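CRISPR protein (Archaeoglobus fulgidus, PDB 4MJK) probably serves as a Cas5 subunit of the type I-A Cascade complex, the CRISPR RNA-guided assembly that recognises invading DNA. Local coordinates at residues P26-Y30 against P78-S82; R195-Y201 against V226-I232. All blocks are in the same frame, centred on the assembly; numbering follows the deposited sequence.

Contact 1 closes first along the chain, pairing the loop between strand 13-15 and helix 33-46 with strand 76-80 and the start of helix 81-87; contact 2 follows as the antiparallel pair of strands 196-202 and 225-231. Their centres lie about 12 Å apart, and loop 26-30 is the piece that joins them. Glu199 OE1 accepts from Tyr29 N at 2.8 Å, and Tyr30 OH is 2.6 Å from Pro231 O, a probable hydrogen bond. Two separate small sheets, 13-15/115-120/76-80 and 180-181/225-231/196-202, are thereby bridged beside the six-stranded antiparallel sheet of this Cas5-family protein, with Trp71 of that sheet touching Tyr30, Tyr201 and Tyr228.

Contact 1. Residues P26-Y30 against P78-S82; sequences PSFYY and PLRYS
Residues 26-30 form an irregular, mostly extended loop, with Tyr29 dropping to phi/psi -68/-38, and run almost antiparallel to 78-82 (end-to-end directions 174° apart). Pro78, in beta conformation, lies closest in register to Tyr29 (CA-CA 5.6 Å). Its ring meets both tyrosines: Pro78 CB lies at the Tyr29 ring edge, while Pro78 CG is 4.1 Å from Tyr29 CB and sits over the face of Tyr30, 4.2 Å from the ring centroid, a CH-pi contact. Tyr30 OH itself bonds to Pro231 O. Leu79 turns away and packs on Ile84 of the second subunit. Strand 76-80 is an edge strand of a three-stranded antiparallel sheet, paired with strand 115-120, and the loop runs alongside its end as far as the first turn of helix 81-87. Arg80, the N-cap residue, points toward the loop with an m, t, m side chain that lays its guanidinium flat on Tyr29 (chi1 m): centres 4.2 Å apart, planes at 15°, an off-centre cation-pi stack, while Arg80 CD lies over the ring 4.0 Å from its centroid. Arg80 NH1 gives Ser27 OG a weak 3.1 Å hydrogen bond, and NH2 pairs with Asp83. Ser82 OG stands 3.7 Å from Ser27 OG.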
ATOM      1  N   PRO A  26       6.971   8.326 -16.233  1.00 15.29           N
ATOM      2  CA  PRO A  26       7.299   8.964 -14.944  1.00 15.64           C
ATOM      3  C   PRO A  26       6.577   8.337 -13.753  1.00 15.20           C
ATOM      4  O   PRO A  26       6.862   8.688 -12.600  1.00 13.65           O
ATOM      5  CB  PRO A  26       6.858  10.421 -15.146  1.00 18.23           C
ATOM      6  CG  PRO A  26       5.768  10.336 -16.166  1.00 23.03           C
ATOM      7  CD  PRO A  26       6.129   9.185 -17.085  1.00 17.60           C
ATOM      8  N   SER A  27       5.627   7.448 -14.040  1.00 15.96           N
ATOM      9  CA  SER A  27       4.973   6.620 -13.023  1.00 14.85           C
ATOM     10  C   SER A  27       4.539   5.315 -13.701  1.00 16.76           C
ATOM     11  O   SER A  27       4.540   5.220 -14.935  1.00 13.87           O
ATOM     12  CB  SER A  27       3.774   7.341 -12.429  1.00 15.80           C
ATOM     13  OG  SER A  27       2.839   7.658 -13.444  1.00 21.57           O
ATOM     14  N   PHE A  28       4.191   4.309 -12.909  1.00 13.60           N
ATOM     15  CA  PHE A  28       3.964   2.975 -13.465  1.00 12.86           C
ATOM     16  C   PHE A  28       2.651   2.392 -12.978  1.00 10.72           C
ATOM     17  O   PHE A  28       2.417   2.308 -11.777  1.00  9.66           O
ATOM     18  CB  PHE A  28       5.071   2.010 -13.036  1.00 10.51           C
ATOM     19  CG  PHE A  28       6.418   2.297 -13.631  1.00 12.52           C
ATOM     20  CD1 PHE A  28       6.580   2.429 -15.001  1.00 11.65           C
ATOM     21  CD2 PHE A  28       7.537   2.418 -12.809  1.00 12.37           C
ATOM     22  CE1 PHE A  28       7.833   2.693 -15.547  1.00 11.21           C
ATOM     23  CE2 PHE A  28       8.788   2.681 -13.342  1.00 12.97           C
ATOM     24  CZ  PHE A  28       8.937   2.816 -14.711  1.00 13.17           C
ATOM     25  N   TYR A  29       1.805   1.956 -13.900  1.00  9.09           N
ATOM     26  CA  TYR A  29       0.659   1.138 -13.503  1.00 11.69           C
ATOM     27  C   TYR A  29       1.150  -0.229 -12.989  1.00 10.77           C
ATOM     28  O   TYR A  29       0.602  -0.776 -12.018  1.00 10.32           O
ATOM     29  CB  TYR A  29      -0.309   0.949 -14.675  1.00 10.89           C
ATOM     30  CG  TYR A  29      -1.088   2.187 -15.068  1.00 12.95           C
ATOM     31  CD1 TYR A  29      -2.216   2.581 -14.352  1.00 16.85           C
ATOM     32  CD2 TYR A  29      -0.716   2.946 -16.175  1.00 16.97           C
ATOM     33  CE1 TYR A  29      -2.946   3.710 -14.722  1.00 19.70           C
ATOM     34  CE2 TYR A  29      -1.446   4.076 -16.558  1.00 18.84           C
ATOM     35  CZ  TYR A  29      -2.554   4.449 -15.823  1.00 18.81           C
ATOM     36  OH  TYR A  29      -3.283   5.558 -16.180  1.00 23.47           O
ATOM     37  N   TYR A  30       2.193  -0.776 -13.622  1.00 10.12           N
ATOM     38  CA  TYR A  30       2.685  -2.109 -13.247  1.00 10.33           C
ATOM     39  C   TYR A  30       4.185  -2.168 -13.015  1.00 10.60           C
ATOM     40  O   TYR A  30       4.927  -1.349 -13.532  1.00 10.79           O
ATOM     41  CB  TYR A  30       2.349  -3.134 -14.335  1.00  8.66           C
ATOM     42  CG  TYR A  30       0.885  -3.407 -14.469  1.00 13.66           C
ATOM     43  CD1 TYR A  30       0.226  -4.197 -13.534  1.00 12.07           C
ATOM     44  CD2 TYR A  30       0.151  -2.874 -15.531  1.00 11.23           C
ATOM     45  CE1 TYR A  30      -1.127  -4.447 -13.642  1.00 13.93           C
ATOM     46  CE2 TYR A  30      -1.201  -3.122 -15.649  1.00 13.21           C
ATOM     47  CZ  TYR A  30      -1.837  -3.921 -14.696  1.00 15.86           C
ATOM     48  OH  TYR A  30      -3.194  -4.186 -14.786  1.00 14.23           O
ATOM     49  N   PRO A  78      -4.509  -0.969 -10.556  1.00 14.04           N
ATOM     50  CA  PRO A  78      -3.441  -0.145  -9.958  1.00 10.54           C
ATOM     51  C   PRO A  78      -3.922   1.252  -9.607  1.00 14.08           C
ATOM     52  O   PRO A  78      -4.793   1.812 -10.278  1.00 16.18           O
ATOM     53  CB  PRO A  78      -2.388  -0.056 -11.067  1.00 12.54           C
ATOM     54  CG  PRO A  78      -2.819  -1.103 -12.123  1.00 14.94           C
ATOM     55  CD  PRO A  78      -4.297  -1.201 -11.993  1.00 14.38           C
ATOM     56  N   LEU A  79      -3.361   1.824  -8.553  1.00 11.20           N
ATOM     57  CA  LEU A  79      -3.694   3.194  -8.199  1.00 13.36           C
ATOM     58  C   LEU A  79      -2.364   3.889  -7.962  1.00 11.83           C
ATOM     59  O   LEU A  79      -1.738   3.687  -6.933  1.00 11.85           O
ATOM     60  CB  LEU A  79      -4.575   3.218  -6.937  1.00 13.77           C
ATOM     61  CG  LEU A  79      -4.980   4.592  -6.406  1.00 16.76           C
ATOM     62  CD1 LEU A  79      -5.893   5.304  -7.393  1.00 20.43           C
ATOM     63  CD2 LEU A  79      -5.660   4.472  -5.023  1.00 19.97           C
ATOM     64  N   ARG A  80      -1.909   4.659  -8.943  1.00 10.54           N
ATOM     65  CA  ARG A  80      -0.593   5.275  -8.857  1.00 13.65           C
ATOM     66  C   ARG A  80      -0.645   6.398  -7.831  1.00 15.24           C
ATOM     67  O   ARG A  80      -1.684   7.035  -7.659  1.00 13.53           O
ATOM     68  CB  ARG A  80      -0.171   5.819 -10.217  1.00 12.95           C
ATOM     69  CG  ARG A  80      -0.123   4.761 -11.303  1.00 13.89           C
ATOM     70  CD  ARG A  80       0.028   5.412 -12.662  1.00 15.74           C
ATOM     71  NE  ARG A  80      -1.108   6.276 -12.961  1.00 16.47           N
ATOM     72  CZ  ARG A  80      -1.111   7.201 -13.915  1.00 25.89           C
ATOM     73  NH1 ARG A  80      -0.028   7.385 -14.668  1.00 24.17           N
ATOM     74  NH2 ARG A  80      -2.190   7.949 -14.110  1.00 23.90           N
ATOM     75  N   TYR A  81       0.462   6.652  -7.144  1.00 13.75           N
ATOM     76  CA  TYR A  81       0.431   7.765  -6.200  1.00 14.95           C
ATOM     77  C   TYR A  81       0.243   9.078  -6.948  1.00 18.13           C
ATOM     78  O   TYR A  81      -0.264  10.055  -6.400  1.00 18.42           O
ATOM     79  CB  TYR A  81       1.651   7.781  -5.279  1.00 16.56           C
ATOM     80  CG  TYR A  81       1.314   7.242  -3.906  1.00 15.17           C
ATOM     81  CD1 TYR A  81       1.523   5.907  -3.596  1.00 16.10           C
ATOM     82  CD2 TYR A  81       0.747   8.064  -2.930  1.00 18.39           C
ATOM     83  CE1 TYR A  81       1.198   5.405  -2.349  1.00 15.82           C
ATOM     84  CE2 TYR A  81       0.415   7.569  -1.670  1.00 16.54           C
ATOM     85  CZ  TYR A  81       0.642   6.237  -1.394  1.00 19.88           C
ATOM     86  OH  TYR A  81       0.338   5.720  -0.157  1.00 19.18           O
ATOM     87  N   SER A  82       0.612   9.094  -8.224  1.00 16.23           N
ATOM     88  CA  SER A  82       0.329  10.282  -9.022  1.00 21.58           C
ATOM     89  C   SER A  82      -1.184  10.492  -9.164  1.00 21.00           C
ATOM     90  O   SER A  82      -1.642  11.635  -9.142  1.00 23.93           O
ATOM     91  CB  SER A  82       1.061  10.265 -10.378  1.00 20.69           C
ATOM     92  OG  SER A  82       0.442   9.399 -11.304  1.00 26.75           O
TER

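Contact 2. Residues R195-Y201 against V226-I232; sequences RWEFEVY and VLYRIPI
Ile230 CG1 packs 3.8 Å from Glu197 CB, and Ile230 CD1 equally close to Glu199 CB; Tyr201 OH lies 3.6 Å from Ile230 CG2 while donating to Glu199 OE2 at 2.6 Å. On this face, the edge of Tyr201 (chi1 m) meets the face of Tyr228 in an offset edge-to-face pair, centroids 5.6 Å apart and planes at 72°, beside Trp71. The other face carries Trp196, whose six-membered ring is covered by Pro231 CB 3.8 Å from its centroid, then Phe198 and Val200 against Leu227 CD1. Both strands are antiparallel, their axes 4.4 Å apart at 144°, forming a twisted pair within a three-stranded sheet where 225-231 is central and 196-202 outermost. Hydrogen-bonded pairs are Glu197-Ile230, Glu199-Tyr228 and Tyr201-Val226, each closed by two backbone hydrogen bonds, N to O 2.8-3.0 Å; Trp196-Pro231, Phe198-Arg229 and Val200-Leu227 alternate as non-hydrogen-bonded pairs. Ile232 N to Arg195 O (2.9 Å) extends the register. Arg229, m at chi1 to chi3, folds across the neighbouring strand: its guanidinium stacks on Phe198 (centres 3.6 Å), NH2 reaches Trp196 O at 3.0 Å and NE Glu197 O at 3.2 Å. Arg195 NH1 and Glu197 OE1 form a 3.5 Å salt bridge.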
ATOM      1  N   ARG A 195     -10.019  -0.957 -21.287  1.00 33.29           N
ATOM      2  CA  ARG A 195      -8.879  -0.516 -20.540  1.00 24.30           C
ATOM      3  C   ARG A 195      -7.591  -1.189 -20.987  1.00 17.59           C
ATOM      4  O   ARG A 195      -7.160  -2.208 -20.451  1.00 15.75           O
ATOM      5  CB  ARG A 195      -9.134  -0.505 -19.042  1.00 30.07           C
ATOM      6  CG  ARG A 195      -9.997   0.685 -18.640  1.00 30.71           C
ATOM      7  CD  ARG A 195      -9.263   1.992 -18.901  1.00 36.61           C
ATOM      8  NE  ARG A 195      -8.822   2.584 -17.641  1.00 39.07           N
ATOM      9  CZ  ARG A 195      -7.841   3.474 -17.518  1.00 34.36           C
ATOM     10  NH1 ARG A 195      -7.170   3.889 -18.582  1.00 38.39           N
ATOM     11  NH2 ARG A 195      -7.529   3.947 -16.321  1.00 33.72           N
ATOM     12  N   TRP A 196      -7.011  -0.577 -22.011  1.00 14.58           N
ATOM     13  CA  TRP A 196      -5.658  -0.848 -22.441  1.00 14.07           C
ATOM     14  C   TRP A 196      -4.878   0.469 -22.450  1.00 16.87           C
ATOM     15  O   TRP A 196      -5.085   1.334 -23.312  1.00 19.45           O
ATOM     16  CB  TRP A 196      -5.658  -1.485 -23.821  1.00 14.58           C
ATOM     17  CG  TRP A 196      -6.146  -2.897 -23.768  1.00 13.79           C
ATOM     18  CD1 TRP A 196      -7.454  -3.327 -23.835  1.00 12.98           C
ATOM     19  CD2 TRP A 196      -5.346  -4.065 -23.576  1.00 11.80           C
ATOM     20  NE1 TRP A 196      -7.499  -4.697 -23.735  1.00 13.83           N
ATOM     21  CE2 TRP A 196      -6.221  -5.173 -23.566  1.00 13.67           C
ATOM     22  CE3 TRP A 196      -3.967  -4.288 -23.428  1.00 11.68           C
ATOM     23  CZ2 TRP A 196      -5.763  -6.482 -23.414  1.00 11.81           C
ATOM     24  CZ3 TRP A 196      -3.517  -5.580 -23.284  1.00 11.68           C
ATOM     25  CH2 TRP A 196      -4.413  -6.666 -23.276  1.00 11.14           C
ATOM     26  N   GLU A 197      -3.984   0.615 -21.486  1.00 10.79           N
ATOM     27  CA  GLU A 197      -3.182   1.817 -21.376  1.00 14.16           C
ATOM     28  C   GLU A 197      -1.850   1.655 -22.122  1.00 12.85           C
ATOM     29  O   GLU A 197      -1.620   0.626 -22.754  1.00 11.08           O
ATOM     30  CB  GLU A 197      -2.956   2.146 -19.902  1.00 15.56           C
ATOM     31  CG  GLU A 197      -3.918   3.197 -19.377  1.00 22.49           C
ATOM     32  CD  GLU A 197      -3.475   4.607 -19.732  1.00 30.14           C
ATOM     33  OE1 GLU A 197      -4.115   5.566 -19.248  1.00 37.22           O
ATOM     34  OE2 GLU A 197      -2.484   4.759 -20.491  1.00 24.98           O
ATOM     35  N   PHE A 198      -1.013   2.691 -22.064  1.00  9.50           N
ATOM     36  CA  PHE A 198       0.321   2.698 -22.648  1.00 10.58           C
ATOM     37  C   PHE A 198       1.315   2.921 -21.511  1.00 10.09           C
ATOM     38  O   PHE A 198       1.049   3.696 -20.584  1.00 12.58           O
ATOM     39  CB  PHE A 198       0.505   3.878 -23.621  1.00 13.54           C
ATOM     40  CG  PHE A 198      -0.332   3.800 -24.875  1.00 16.94           C
ATOM     41  CD1 PHE A 198       0.230   3.382 -26.072  1.00 18.02           C
ATOM     42  CD2 PHE A 198      -1.679   4.144 -24.852  1.00 21.45           C
ATOM     43  CE1 PHE A 198      -0.531   3.314 -27.227  1.00 21.68           C
ATOM     44  CE2 PHE A 198      -2.454   4.079 -26.010  1.00 20.85           C
ATOM     45  CZ  PHE A 198      -1.874   3.668 -27.194  1.00 20.57           C
ATOM     46  N   GLU A 199       2.479   2.295 -21.599  1.00  8.56           N
ATOM     47  CA  GLU A 199       3.487   2.519 -20.581  1.00  9.90           C
ATOM     48  C   GLU A 199       4.857   2.251 -21.184  1.00 11.58           C
ATOM     49  O   GLU A 199       5.018   1.310 -21.954  1.00 11.33           O
ATOM     50  CB  GLU A 199       3.214   1.610 -19.375  1.00 12.24           C
ATOM     51  CG  GLU A 199       4.097   1.863 -18.159  1.00 10.92           C
ATOM     52  CD  GLU A 199       3.302   1.721 -16.862  1.00 12.67           C
ATOM     53  OE1 GLU A 199       2.607   2.689 -16.490  1.00 11.29           O
ATOM     54  OE2 GLU A 199       3.351   0.630 -16.247  1.00 11.63           O
ATOM     55  N   VAL A 200       5.837   3.096 -20.872  1.00  9.26           N
ATOM     56  CA  VAL A 200       7.186   2.927 -21.428  1.00 10.92           C
ATOM     57  C   VAL A 200       8.140   2.397 -20.377  1.00 12.50           C
ATOM     58  O   VAL A 200       8.264   2.991 -19.298  1.00 12.66           O
ATOM     59  CB  VAL A 200       7.757   4.247 -21.999  1.00 13.94           C
ATOM     60  CG1 VAL A 200       9.171   4.020 -22.548  1.00 12.67           C
ATOM     61  CG2 VAL A 200       6.819   4.797 -23.077  1.00 15.00           C
ATOM     62  N   TYR A 201       8.809   1.285 -20.696  1.00 12.15           N
ATOM     63  CA  TYR A 201       9.706   0.596 -19.759  1.00 13.33           C
ATOM     64  C   TYR A 201      11.116   0.505 -20.328  1.00 14.26           C
ATOM     65  O   TYR A 201      11.311   0.662 -21.530  1.00 13.19           O
ATOM     66  CB  TYR A 201       9.238  -0.850 -19.544  1.00 12.14           C
ATOM     67  CG  TYR A 201       7.829  -1.020 -18.999  1.00 10.12           C
ATOM     68  CD1 TYR A 201       6.841  -1.643 -19.755  1.00 10.74           C
ATOM     69  CD2 TYR A 201       7.493  -0.567 -17.730  1.00 11.40           C
ATOM     70  CE1 TYR A 201       5.556  -1.805 -19.263  1.00 11.46           C
ATOM     71  CE2 TYR A 201       6.211  -0.719 -17.226  1.00 10.21           C
ATOM     72  CZ  TYR A 201       5.243  -1.344 -17.997  1.00 10.90           C
ATOM     73  OH  TYR A 201       3.956  -1.502 -17.510  1.00 12.19           O
ATOM     74  N   VAL A 226      11.083   0.440 -24.368  1.00 16.34           N
ATOM     75  CA  VAL A 226      10.067  -0.212 -25.183  1.00 14.88           C
ATOM     76  C   VAL A 226       8.671   0.268 -24.757  1.00 14.91           C
ATOM     77  O   VAL A 226       8.397   0.434 -23.571  1.00 13.91           O
ATOM     78  CB  VAL A 226      10.150  -1.759 -25.055  1.00 17.61           C
ATOM     79  CG1 VAL A 226      10.002  -2.189 -23.599  1.00 16.44           C
ATOM     80  CG2 VAL A 226       9.090  -2.426 -25.896  1.00 18.76           C
ATOM     81  N   LEU A 227       7.806   0.501 -25.732  1.00 13.15           N
ATOM     82  CA  LEU A 227       6.428   0.884 -25.474  1.00 14.67           C
ATOM     83  C   LEU A 227       5.567  -0.371 -25.344  1.00 13.41           C
ATOM     84  O   LEU A 227       5.631  -1.236 -26.211  1.00 15.46           O
ATOM     85  CB  LEU A 227       5.920   1.742 -26.633  1.00 15.82           C
ATOM     86  CG  LEU A 227       4.441   2.136 -26.554  1.00 16.33           C
ATOM     87  CD1 LEU A 227       4.179   3.045 -25.370  1.00 14.89           C
ATOM     88  CD2 LEU A 227       3.984   2.784 -27.861  1.00 17.98           C
ATOM     89  N   TYR A 228       4.789  -0.477 -24.259  1.00 10.72           N
ATOM     90  CA  TYR A 228       3.879  -1.611 -24.058  1.00 10.80           C
ATOM     91  C   TYR A 228       2.443  -1.134 -24.003  1.00 11.00           C
ATOM     92  O   TYR A 228       2.173  -0.030 -23.520  1.00 10.35           O
ATOM     93  CB  TYR A 228       4.153  -2.302 -22.710  1.00 11.35           C
ATOM     94  CG  TYR A 228       4.998  -3.552 -22.774  1.00 11.51           C
ATOM     95  CD1 TYR A 228       6.315  -3.495 -23.168  1.00 13.27           C
ATOM     96  CD2 TYR A 228       4.464  -4.796 -22.429  1.00 12.18           C
ATOM     97  CE1 TYR A 228       7.102  -4.637 -23.220  1.00 11.67           C
ATOM     98  CE2 TYR A 228       5.242  -5.945 -22.465  1.00 14.98           C
ATOM     99  CZ  TYR A 228       6.563  -5.857 -22.866  1.00 15.82           C
ATOM    100  OH  TYR A 228       7.348  -7.000 -22.920  1.00 17.55           O
ATOM    101  N   ARG A 229       1.522  -1.979 -24.455  1.00  9.91           N
ATOM    102  CA  ARG A 229       0.116  -1.808 -24.124  1.00 10.80           C
ATOM    103  C   ARG A 229      -0.122  -2.702 -22.910  1.00 11.28           C
ATOM    104  O   ARG A 229       0.419  -3.799 -22.844  1.00 11.27           O
ATOM    105  CB  ARG A 229      -0.795  -2.216 -25.284  1.00 10.78           C
ATOM    106  CG  ARG A 229      -0.601  -1.384 -26.541  1.00 16.65           C
ATOM    107  CD  ARG A 229      -0.847   0.117 -26.318  1.00 15.76           C
ATOM    108  NE  ARG A 229      -2.203   0.463 -25.877  1.00 17.59           N
ATOM    109  CZ  ARG A 229      -3.195   0.824 -26.694  1.00 19.65           C
ATOM    110  NH1 ARG A 229      -3.004   0.866 -28.010  1.00 19.18           N
ATOM    111  NH2 ARG A 229      -4.384   1.146 -26.202  1.00 17.46           N
ATOM    112  N   ILE A 230      -0.884  -2.208 -21.937  1.00  8.96           N
ATOM    113  CA  ILE A 230      -1.081  -2.923 -20.676  1.00  8.92           C
ATOM    114  C   ILE A 230      -2.560  -2.942 -20.340  1.00 10.12           C
ATOM    115  O   ILE A 230      -3.252  -1.927 -20.497  1.00 11.94           O
ATOM    116  CB  ILE A 230      -0.301  -2.257 -19.496  1.00  9.86           C
ATOM    117  CG1 ILE A 230      -0.598  -0.755 -19.434  1.00 10.86           C
ATOM    118  CG2 ILE A 230       1.213  -2.473 -19.666  1.00 10.01           C
ATOM    119  CD1 ILE A 230      -0.046  -0.033 -18.206  1.00 11.46           C
ATOM    120  N   PRO A 231      -3.060  -4.093 -19.875  1.00  8.93           N
ATOM    121  CA  PRO A 231      -4.485  -4.147 -19.544  1.00 10.92           C
ATOM    122  C   PRO A 231      -4.756  -3.599 -18.139  1.00 13.41           C
ATOM    123  O   PRO A 231      -3.949  -3.800 -17.217  1.00 12.54           O
ATOM    124  CB  PRO A 231      -4.789  -5.641 -19.596  1.00 11.85           C
ATOM    125  CG  PRO A 231      -3.498  -6.289 -19.129  1.00  9.70           C
ATOM    126  CD  PRO A 231      -2.388  -5.391 -19.675  1.00  9.22           C
ATOM    127  N   ILE A 232      -5.888  -2.915 -17.997  1.00 11.81           N
ATOM    128  CA  ILE A 232      -6.324  -2.351 -16.731  1.00 13.54           C
ATOM    129  C   ILE A 232      -7.747  -2.851 -16.485  1.00 14.43           C
ATOM    130  O   ILE A 232      -8.690  -2.500 -17.195  1.00 12.93           O
ATOM    131  CB  ILE A 232      -6.330  -0.811 -16.751  1.00 16.03           C
ATOM    132  CG1 ILE A 232      -4.954  -0.247 -17.168  1.00 18.04           C
ATOM    133  CG2 ILE A 232      -6.831  -0.264 -15.405  1.00 17.99           C
ATOM    134  CD1 ILE A 232      -3.945  -0.216 -16.089  1.00 15.93           C
TER